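Local coordinates for rhusiopathiae surface protein B (Erysipelothrix rhusiopathiae, PDB 3V10), which probably binds collagen as a cell-wall-anchored adhesin of the bacterial surface, the chain here being its collagen-binding region, at residues T5-F10 with D36-Q41; H178-W183 with D266-D271; F270-E275 with N307-A312. All coordinates share one frame; numbering follows the deposited sequence.

Overall arrangement
From the N terminus, contact 1 comes first: it brings the lead-in to strand 10-16 against the hairpin that follows strand 28-35, closing a loop of 25 intervening residues in the first Ig-like domain. Contact 2 spans 82 residues of the second domain and joins strands 180-187 and 260-269. Contact 3 spans 31 residues and reaches the segment leading into strand 311-315. Contact 1 closes before the others open; contact 3 begins on F270 and D271, where contact 2 ends, and none encloses another. Contacts 2 and 3 touch through G179 and F309, whereas contact 1 lies about 12 Å from contact 3 at the nearest atoms. Contact 3 stands where the chain returns from the second domain to the first.

Contact 1. Residues T5-F10 with D36-Q41; sequences TNEAIF and DMNNGQ
N38 meets E7 and A8 with the two ends of one side-chain amide, and the hydrogen bonds across this surface patch both come from that amide. The N38 oxygen OD1 takes a hydrogen bond from A8 N at 2.9 Å, but the N-H...O angle of 125° makes it weak. On the other branch, N38 ND2 points to E7 OE2 at 2.5 Å; this qualifies as a hydrogen bond, yet so short a distance makes its exact geometry doubtful. The E7 and N38 side chains cross at about a right angle, with the carboxylate and amide planes 74° apart. With CG anti to the backbone N (chi1 -179°), the N38 amide comes nearer the 5-10 segment than its CB direction suggests.

The van der Waals contacts are few. I9 CG2 rests 3.6 Å from N38 CB, while I9 CG1 lies over one face of the F10 ring, offset toward its rim, within its own segment. A8 CB touches the amide of N39, with N39 ND2 3.8 Å away.

The two backbones are close without pairing: A8 O and M37 O, both acceptors, stand 3.3 Å apart. A8 is the centre of an inverse gamma turn, its bracket a weak bond from I9 N to E7 O. In the other segment N38 and Q41 exchange two backbone bonds, the one from N38 N to Q41 O measuring 2.7 Å. Between them N39 and G40 both have positive phi.

Backbone bonding of I9 with S35 ties the first segment to the end of strand 28-35. The second segment has the features of a two-residue beta hairpin with a type I' turn, joining strands 37-38 and 41-42 and docked by its N38 side chain onto the lead-in to strand 10-16 of the Ig-like domain.

Contact 2. Residues H178-W183 with D266-D271; sequences HGDMNW and DTRAFD
R268 reaches D180 across a non-hydrogen-bonded antiparallel pair; the two side chains cross obliquely, and R268 CB, CG and CD all pass D180 OD1 before NE and NH2 close on the carboxylate. Of the three carbons CG comes nearest, 3.2 Å from D180 OD1. The chain then bends at chi3 (-62°), which places NE 2.7 Å from D180 OD1. Beyond CZ, NH2 ends 2.9 Å from D180 OD2. This is a side-on, two-nitrogen salt bridge: each oxygen offers its syn lone pair, and the carboxylate and guanidinium planes differ by only 16°.

The next pair, M181 with T267, is hydrogen-bonded, M181 N to T267 O at 2.9 Å and T267 N to M181 O at 3.0 Å. T267 OG1 also accepts from W183 NE1 at 2.9 Å, meeting the indole at its edge, and is hydrogen-bonded to H208 as well.

Strands 180-187 and 260-269 run antiparallel, 153° between their directions, in a five-stranded sheet. Strand 167-173 flanks the first; strand 208-221 flanks the second, and V211 on it touches D180 and R268. M181 and W183 instead pack on V305 of strand 303-306, in the facing sheet of the sandwich.

Contact 3. Residues F270-E275 with N307-A312; sequences FDKKLE and NMFDDA
N307 grips the 270-275 loop at three carbonyls. Its ND2 donates to K272 O at 3.0 Å and to L274 O at 2.9 Å, and both acceptors lie close to the amide plane, so that the two N-H groups are used together. The donor nonetheless sits above the plane of each carbonyl, 50° out for K272 and 37° for L274. The backbone N of N307 adds a third bond, to E275 O at 3.0 Å. Beside this cluster the K272 and F309 side chains cross at about a right angle, with CD over one face of the ring in a CH-pi contact whose modelled closeness is doubtful.

Here the chain leaves the second Ig-like domain: residues 307-310 bridge to strand 311-315, which pairs with strands 71-77 and 112-123 of the first, consistent with the latch of the closed form in the Collagen Hug model.

Two Asx turns stand behind this, one at N307 and one at D271 at the head of the loop. N307 OD1 accepts from F309 N at 2.9 Å, which fixes the amide's rotation from its other end, and D271 OD1 accepts from K273 N at 3.2 Å within a type I turn running from D271 to L274. Farther out, K118 of the first domain donates through NZ to N307 O and F309 O, D311 is hydrogen-bonded to N116, and H178 meets F309 in an edge-to-face ring pair.

Contact 1. Residues T5-F10 with D36-Q41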
loop_
_atom_site.group_PDB
_atom_site.type_symbol
_atom_site.label_atom_id
_atom_site.label_comp_id
_atom_site.label_asym_id
_atom_site.label_seq_id
_atom_site.Cartn_x
_atom_site.Cartn_y
_atom_site.Cartn_z
ATOM N N THR A 5 10.794 -24.567 -8.116
ATOM C CA THR A 5 9.745 -23.763 -8.727
ATOM C C THR A 5 8.590 -24.547 -9.352
ATOM O O THR A 5 7.424 -24.232 -9.126
ATOM C CB THR A 5 10.344 -22.808 -9.783
ATOM O OG1 THR A 5 11.284 -21.935 -9.143
ATOM C CG2 THR A 5 9.245 -21.964 -10.433
ATOM N N ASN A 6 8.898 -25.571 -10.134
ATOM C CA ASN A 6 7.830 -26.337 -10.755
ATOM C C ASN A 6 7.558 -27.685 -10.104
ATOM O O ASN A 6 6.816 -28.501 -10.652
ATOM C CB ASN A 6 8.107 -26.504 -12.244
ATOM C CG ASN A 6 8.020 -25.187 -12.987
ATOM O OD1 ASN A 6 6.958 -24.559 -13.047
ATOM N ND2 ASN A 6 9.137 -24.751 -13.544
ATOM N N GLU A 7 8.154 -27.907 -8.936
ATOM C CA GLU A 7 7.942 -29.144 -8.180
ATOM C C GLU A 7 6.611 -29.045 -7.437
ATOM O O GLU A 7 6.125 -27.944 -7.172
ATOM C CB GLU A 7 9.069 -29.350 -7.169
ATOM C CG GLU A 7 10.373 -29.799 -7.775
ATOM C CD GLU A 7 10.250 -31.164 -8.426
ATOM O OE1 GLU A 7 9.772 -31.235 -9.572
ATOM O OE2 GLU A 7 10.616 -32.168 -7.785
ATOM N N ALA A 8 6.037 -30.194 -7.081
ATOM C CA ALA A 8 4.751 -30.235 -6.389
ATOM C C ALA A 8 4.870 -30.157 -4.867
ATOM O O ALA A 8 4.356 -31.022 -4.159
ATOM C CB ALA A 8 3.997 -31.501 -6.784
ATOM N N ILE A 9 5.531 -29.117 -4.367
ATOM C CA ILE A 9 5.712 -28.946 -2.923
ATOM C C ILE A 9 4.812 -27.866 -2.337
ATOM O O ILE A 9 4.833 -27.623 -1.127
ATOM C CB ILE A 9 7.183 -28.582 -2.562
ATOM C CG1 ILE A 9 7.618 -27.322 -3.312
ATOM C CG2 ILE A 9 8.104 -29.739 -2.899
ATOM C CD1 ILE A 9 8.853 -26.670 -2.737
ATOM N N PHE A 10 4.010 -27.237 -3.189
ATOM C CA PHE A 10 3.123 -26.167 -2.756
ATOM C C PHE A 10 1.730 -26.667 -2.400
ATOM O O PHE A 10 0.953 -27.083 -3.264
ATOM C CB PHE A 10 3.094 -25.096 -3.841
ATOM C CG PHE A 10 4.472 -24.654 -4.250
ATOM C CD1 PHE A 10 5.106 -25.226 -5.349
ATOM C CD2 PHE A 10 5.178 -23.738 -3.475
ATOM C CE1 PHE A 10 6.425 -24.895 -5.666
ATOM C CE2 PHE A 10 6.493 -23.403 -3.783
ATOM C CZ PHE A 10 7.118 -23.981 -4.879
ATOM N N ASP A 36 7.982 -30.180 2.704
ATOM C CA ASP A 36 8.942 -31.118 2.145
ATOM C C ASP A 36 8.307 -32.369 1.538
ATOM O O ASP A 36 8.969 -33.397 1.403
ATOM C CB ASP A 36 9.965 -31.526 3.209
ATOM C CG ASP A 36 9.315 -31.943 4.514
ATOM O OD1 ASP A 36 8.133 -32.341 4.500
ATOM O OD2 ASP A 36 9.998 -31.880 5.554
ATOM N N MET A 37 7.025 -32.290 1.189
ATOM C CA MET A 37 6.348 -33.424 0.559
ATOM C C MET A 37 6.161 -33.079 -0.912
ATOM O O MET A 37 5.383 -32.187 -1.258
ATOM C CB MET A 37 4.978 -33.690 1.195
ATOM C CG MET A 37 5.019 -34.362 2.559
ATOM S SD MET A 37 6.093 -35.820 2.638
ATOM C CE MET A 37 5.472 -36.817 1.390
ATOM N N ASN A 38 6.888 -33.779 -1.776
ATOM C CA ASN A 38 6.806 -33.532 -3.212
ATOM C C ASN A 38 6.168 -34.710 -3.944
ATOM O O ASN A 38 6.799 -35.752 -4.136
ATOM C CB ASN A 38 8.209 -33.249 -3.758
ATOM C CG ASN A 38 8.208 -32.952 -5.238
ATOM O OD1 ASN A 38 7.197 -32.530 -5.797
ATOM N ND2 ASN A 38 9.350 -33.159 -5.882
ATOM N N ASN A 39 4.914 -34.541 -4.357
ATOM C CA ASN A 39 4.193 -35.601 -5.049
ATOM C C ASN A 39 4.111 -36.850 -4.172
ATOM O O ASN A 39 4.249 -37.978 -4.650
ATOM C CB ASN A 39 4.875 -35.931 -6.381
ATOM C CG ASN A 39 4.199 -35.261 -7.561
ATOM O OD1 ASN A 39 4.850 -34.905 -8.542
ATOM N ND2 ASN A 39 2.882 -35.099 -7.476
ATOM N N GLY A 40 3.888 -36.634 -2.881
ATOM C CA GLY A 40 3.774 -37.742 -1.953
ATOM C C GLY A 40 5.105 -38.332 -1.536
ATOM O O GLY A 40 5.142 -39.342 -0.835
ATOM N N GLN A 41 6.198 -37.711 -1.972
ATOM C CA GLN A 41 7.526 -38.191 -1.625
ATOM C C GLN A 41 8.311 -37.178 -0.816
ATOM O O GLN A 41 8.384 -35.998 -1.155
ATOM C CB GLN A 41 8.314 -38.561 -2.883
ATOM C CG GLN A 41 7.806 -39.811 -3.566
ATOM C CD GLN A 41 8.878 -40.487 -4.390
ATOM O OE1 GLN A 41 9.990 -40.718 -3.912
ATOM N NE2 GLN A 41 8.550 -40.818 -5.631
#

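Contact 2. Residues H178-W183 with D266-D271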
loop_
_atom_site.group_PDB
_atom_site.type_symbol
_atom_site.label_atom_id
_atom_site.label_comp_id
_atom_site.label_asym_id
_atom_site.label_seq_id
_atom_site.Cartn_x
_atom_site.Cartn_y
_atom_site.Cartn_z
ATOM N N HIS A 178 10.201 1.864 2.705
ATOM C CA HIS A 178 9.515 0.676 3.198
ATOM C C HIS A 178 8.964 0.846 4.609
ATOM O O HIS A 178 9.702 1.146 5.553
ATOM C CB HIS A 178 10.449 -0.541 3.148
ATOM C CG HIS A 178 9.788 -1.821 3.557
ATOM N ND1 HIS A 178 8.625 -2.274 2.972
ATOM C CD2 HIS A 178 10.132 -2.751 4.478
ATOM C CE1 HIS A 178 8.283 -3.430 3.512
ATOM N NE2 HIS A 178 9.181 -3.742 4.429
ATOM N N GLY A 179 7.654 0.647 4.741
ATOM C CA GLY A 179 7.011 0.775 6.033
ATOM C C GLY A 179 6.303 2.106 6.203
ATOM O O GLY A 179 5.582 2.313 7.180
ATOM N N ASP A 180 6.511 3.013 5.255
ATOM C CA ASP A 180 5.886 4.332 5.301
ATOM C C ASP A 180 4.649 4.375 4.413
ATOM O O ASP A 180 4.466 3.522 3.540
ATOM C CB ASP A 180 6.880 5.412 4.852
ATOM C CG ASP A 180 7.819 5.857 5.967
ATOM O OD1 ASP A 180 7.966 5.121 6.965
ATOM O OD2 ASP A 180 8.425 6.946 5.831
ATOM N N MET A 181 3.801 5.369 4.658
ATOM C CA MET A 181 2.567 5.570 3.905
ATOM C C MET A 181 2.447 7.053 3.563
ATOM O O MET A 181 2.886 7.904 4.335
ATOM C CB MET A 181 1.363 5.125 4.741
ATOM C CG MET A 181 1.277 3.622 4.926
ATOM S SD MET A 181 0.249 3.041 6.303
ATOM C CE MET A 181 1.464 3.150 7.630
ATOM N N ASN A 182 1.854 7.362 2.412
ATOM C CA ASN A 182 1.696 8.748 1.989
ATOM C C ASN A 182 0.228 9.129 2.061
ATOM O O ASN A 182 -0.639 8.324 1.730
ATOM C CB ASN A 182 2.206 8.933 0.559
ATOM C CG ASN A 182 3.633 8.456 0.391
ATOM O OD1 ASN A 182 4.519 8.852 1.148
ATOM N ND2 ASN A 182 3.866 7.603 -0.602
ATOM N N TRP A 183 -0.046 10.353 2.496
ATOM C CA TRP A 183 -1.427 10.808 2.628
ATOM C C TRP A 183 -1.701 12.154 1.974
ATOM O O TRP A 183 -0.802 12.980 1.822
ATOM C CB TRP A 183 -1.816 10.868 4.106
ATOM C CG TRP A 183 -1.496 9.609 4.844
ATOM C CD1 TRP A 183 -0.284 9.249 5.352
ATOM C CD2 TRP A 183 -2.382 8.516 5.107
ATOM N NE1 TRP A 183 -0.356 8.001 5.915
ATOM C CE2 TRP A 183 -1.633 7.525 5.777
ATOM C CE3 TRP A 183 -3.735 8.274 4.839
ATOM C CZ2 TRP A 183 -2.192 6.310 6.187
ATOM C CZ3 TRP A 183 -4.292 7.065 5.249
ATOM C CH2 TRP A 183 -3.522 6.099 5.913
ATOM N N ASP A 266 3.488 12.088 5.508
ATOM C CA ASP A 266 3.760 10.662 5.592
ATOM C C ASP A 266 3.577 10.153 7.009
ATOM O O ASP A 266 3.688 10.910 7.976
ATOM C CB ASP A 266 5.211 10.349 5.189
ATOM C CG ASP A 266 5.586 10.908 3.832
ATOM O OD1 ASP A 266 4.687 11.135 3.002
ATOM O OD2 ASP A 266 6.799 11.097 3.591
ATOM N N THR A 267 3.284 8.866 7.128
ATOM C CA THR A 267 3.196 8.242 8.437
ATOM C C THR A 267 4.099 7.021 8.343
ATOM O O THR A 267 4.440 6.577 7.245
ATOM C CB THR A 267 1.769 7.806 8.819
ATOM O OG1 THR A 267 1.329 6.756 7.952
ATOM C CG2 THR A 267 0.823 8.993 8.753
ATOM N N ARG A 268 4.491 6.494 9.492
ATOM C CA ARG A 268 5.380 5.347 9.543
ATOM C C ARG A 268 4.786 4.296 10.455
ATOM O O ARG A 268 4.440 4.583 11.597
ATOM C CB ARG A 268 6.750 5.802 10.054
ATOM C CG ARG A 268 7.817 4.727 10.137
ATOM C CD ARG A 268 9.185 5.390 10.205
ATOM N NE ARG A 268 9.419 6.172 8.996
ATOM C CZ ARG A 268 10.365 7.091 8.850
ATOM N NH1 ARG A 268 11.200 7.364 9.847
ATOM N NH2 ARG A 268 10.467 7.746 7.701
ATOM N N ALA A 269 4.655 3.078 9.938
ATOM C CA ALA A 269 4.103 1.981 10.716
ATOM C C ALA A 269 5.082 1.539 11.800
ATOM O O ALA A 269 6.290 1.481 11.567
ATOM C CB ALA A 269 3.783 0.803 9.791
ATOM N N PHE A 270 4.562 1.253 12.990
ATOM C CA PHE A 270 5.398 0.771 14.081
ATOM C C PHE A 270 4.829 -0.549 14.588
ATOM O O PHE A 270 5.525 -1.310 15.264
ATOM C CB PHE A 270 5.516 1.812 15.202
ATOM C CG PHE A 270 4.220 2.155 15.868
ATOM C CD1 PHE A 270 3.628 1.279 16.773
ATOM C CD2 PHE A 270 3.605 3.376 15.613
ATOM C CE1 PHE A 270 2.443 1.621 17.418
ATOM C CE2 PHE A 270 2.426 3.724 16.250
ATOM C CZ PHE A 270 1.843 2.850 17.155
ATOM N N ASP A 271 3.562 -0.814 14.265
ATOM C CA ASP A 271 2.932 -2.083 14.622
ATOM C C ASP A 271 2.883 -2.848 13.304
ATOM O O ASP A 271 1.978 -2.643 12.489
ATOM C CB ASP A 271 1.501 -1.898 15.149
ATOM C CG ASP A 271 0.927 -3.184 15.729
ATOM O OD1 ASP A 271 1.241 -4.259 15.184
ATOM O OD2 ASP A 271 0.169 -3.127 16.721
HETATM O O HOH W 1 8.429 8.599 3.773
#

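Contact 3. Residues F270-E275 with N307-A312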
loop_
_atom_site.group_PDB
_atom_site.type_symbol
_atom_site.label_atom_id
_atom_site.label_comp_id
_atom_site.label_asym_id
_atom_site.label_seq_id
_atom_site.Cartn_x
_atom_site.Cartn_y
_atom_site.Cartn_z
ATOM N N PHE A 270 4.562 1.253 12.990
ATOM C CA PHE A 270 5.398 0.771 14.081
ATOM C C PHE A 270 4.829 -0.549 14.588
ATOM O O PHE A 270 5.525 -1.310 15.264
ATOM C CB PHE A 270 5.516 1.812 15.202
ATOM C CG PHE A 270 4.220 2.155 15.868
ATOM C CD1 PHE A 270 3.628 1.279 16.773
ATOM C CD2 PHE A 270 3.605 3.376 15.613
ATOM C CE1 PHE A 270 2.443 1.621 17.418
ATOM C CE2 PHE A 270 2.426 3.724 16.250
ATOM C CZ PHE A 270 1.843 2.850 17.155
ATOM N N ASP A 271 3.562 -0.814 14.265
ATOM C CA ASP A 271 2.932 -2.083 14.622
ATOM C C ASP A 271 2.883 -2.848 13.304
ATOM O O ASP A 271 1.978 -2.643 12.489
ATOM C CB ASP A 271 1.501 -1.898 15.149
ATOM C CG ASP A 271 0.927 -3.184 15.729
ATOM O OD1 ASP A 271 1.241 -4.259 15.184
ATOM O OD2 ASP A 271 0.169 -3.127 16.721
ATOM N N LYS A 272 3.865 -3.720 13.097
ATOM C CA LYS A 272 3.994 -4.515 11.873
ATOM C C LYS A 272 2.868 -5.480 11.551
ATOM O O LYS A 272 2.727 -5.903 10.413
ATOM C CB LYS A 272 5.317 -5.299 11.929
ATOM C CG LYS A 272 5.884 -5.752 10.602
ATOM C CD LYS A 272 6.481 -4.565 9.853
ATOM C CE LYS A 272 7.391 -3.638 10.738
ATOM N NZ LYS A 272 6.770 -2.544 11.584
ATOM N N LYS A 273 2.077 -5.836 12.551
ATOM C CA LYS A 273 1.010 -6.808 12.350
ATOM C C LYS A 273 -0.427 -6.294 12.273
ATOM O O LYS A 273 -1.364 -7.082 12.126
ATOM C CB LYS A 273 1.108 -7.895 13.427
ATOM C CG LYS A 273 2.363 -8.739 13.324
ATOM C CD LYS A 273 2.350 -9.582 12.051
ATOM C CE LYS A 273 3.523 -10.550 12.002
ATOM N NZ LYS A 273 4.833 -9.841 11.940
ATOM N N LEU A 274 -0.618 -4.985 12.373
ATOM C CA LEU A 274 -1.970 -4.433 12.299
ATOM C C LEU A 274 -2.520 -4.650 10.890
ATOM O O LEU A 274 -1.848 -4.339 9.905
ATOM C CB LEU A 274 -1.945 -2.938 12.639
ATOM C CG LEU A 274 -3.262 -2.311 13.097
ATOM C CD1 LEU A 274 -3.737 -2.974 14.379
ATOM C CD2 LEU A 274 -3.050 -0.827 13.323
ATOM N N GLU A 275 -3.733 -5.185 10.793
ATOM C CA GLU A 275 -4.343 -5.452 9.501
ATOM C C GLU A 275 -4.566 -4.226 8.606
ATOM O O GLU A 275 -4.431 -4.315 7.390
ATOM C CB GLU A 275 -5.645 -6.191 9.733
ATOM C CG GLU A 275 -5.474 -7.400 10.645
ATOM C CD GLU A 275 -5.903 -8.714 9.977
ATOM O OE1 GLU A 275 -5.441 -9.820 10.378
ATOM O OE2 GLU A 275 -6.726 -8.644 9.040
ATOM N N ASN A 307 -2.415 -3.453 5.356
ATOM C CA ASN A 307 -1.046 -3.825 5.710
ATOM C C ASN A 307 -0.260 -4.192 4.460
ATOM O O ASN A 307 -0.644 -5.092 3.710
ATOM C CB ASN A 307 -1.058 -5.001 6.696
ATOM C CG ASN A 307 0.326 -5.355 7.200
ATOM O OD1 ASN A 307 1.183 -5.783 6.433
ATOM N ND2 ASN A 307 0.552 -5.175 8.498
ATOM N N MET A 308 0.854 -3.499 4.251
ATOM C CA MET A 308 1.671 -3.720 3.068
ATOM C C MET A 308 2.982 -4.474 3.292
ATOM O O MET A 308 3.842 -4.505 2.405
ATOM C CB MET A 308 1.943 -2.370 2.386
ATOM C CG MET A 308 2.645 -1.295 3.237
ATOM S SD MET A 308 1.695 -0.437 4.565
ATOM C CE MET A 308 2.916 -0.520 5.819
ATOM N N PHE A 309 3.126 -5.100 4.456
ATOM C CA PHE A 309 4.347 -5.842 4.780
ATOM C C PHE A 309 4.340 -7.295 4.316
ATOM O O PHE A 309 3.335 -7.995 4.434
ATOM C CB PHE A 309 4.596 -5.820 6.294
ATOM C CG PHE A 309 5.035 -4.480 6.826
ATOM C CD1 PHE A 309 6.325 -4.009 6.587
ATOM C CD2 PHE A 309 4.171 -3.705 7.588
ATOM C CE1 PHE A 309 6.749 -2.780 7.106
ATOM C CE2 PHE A 309 4.582 -2.474 8.112
ATOM C CZ PHE A 309 5.875 -2.012 7.872
ATOM N N ASP A 310 5.473 -7.743 3.790
ATOM C CA ASP A 310 5.609 -9.129 3.366
ATOM C C ASP A 310 5.965 -9.892 4.627
ATOM O O ASP A 310 6.560 -9.335 5.546
ATOM C CB ASP A 310 6.749 -9.277 2.353
ATOM C CG ASP A 310 6.504 -8.489 1.090
ATOM O OD1 ASP A 310 5.597 -8.878 0.332
ATOM O OD2 ASP A 310 7.206 -7.476 0.858
ATOM N N ASP A 311 5.582 -11.157 4.694
ATOM C CA ASP A 311 5.925 -11.956 5.858
ATOM C C ASP A 311 6.077 -13.399 5.426
ATOM O O ASP A 311 5.554 -13.805 4.389
ATOM C CB ASP A 311 4.866 -11.808 6.962
ATOM C CG ASP A 311 3.520 -12.368 6.570
ATOM O OD1 ASP A 311 3.415 -13.600 6.389
ATOM O OD2 ASP A 311 2.562 -11.577 6.450
ATOM N N ALA A 312 6.825 -14.165 6.207
ATOM C CA ALA A 312 7.055 -15.568 5.896
ATOM C C ALA A 312 7.542 -16.277 7.145
ATOM O O ALA A 312 8.153 -15.660 8.017
ATOM C CB ALA A 312 8.094 -15.695 4.782
#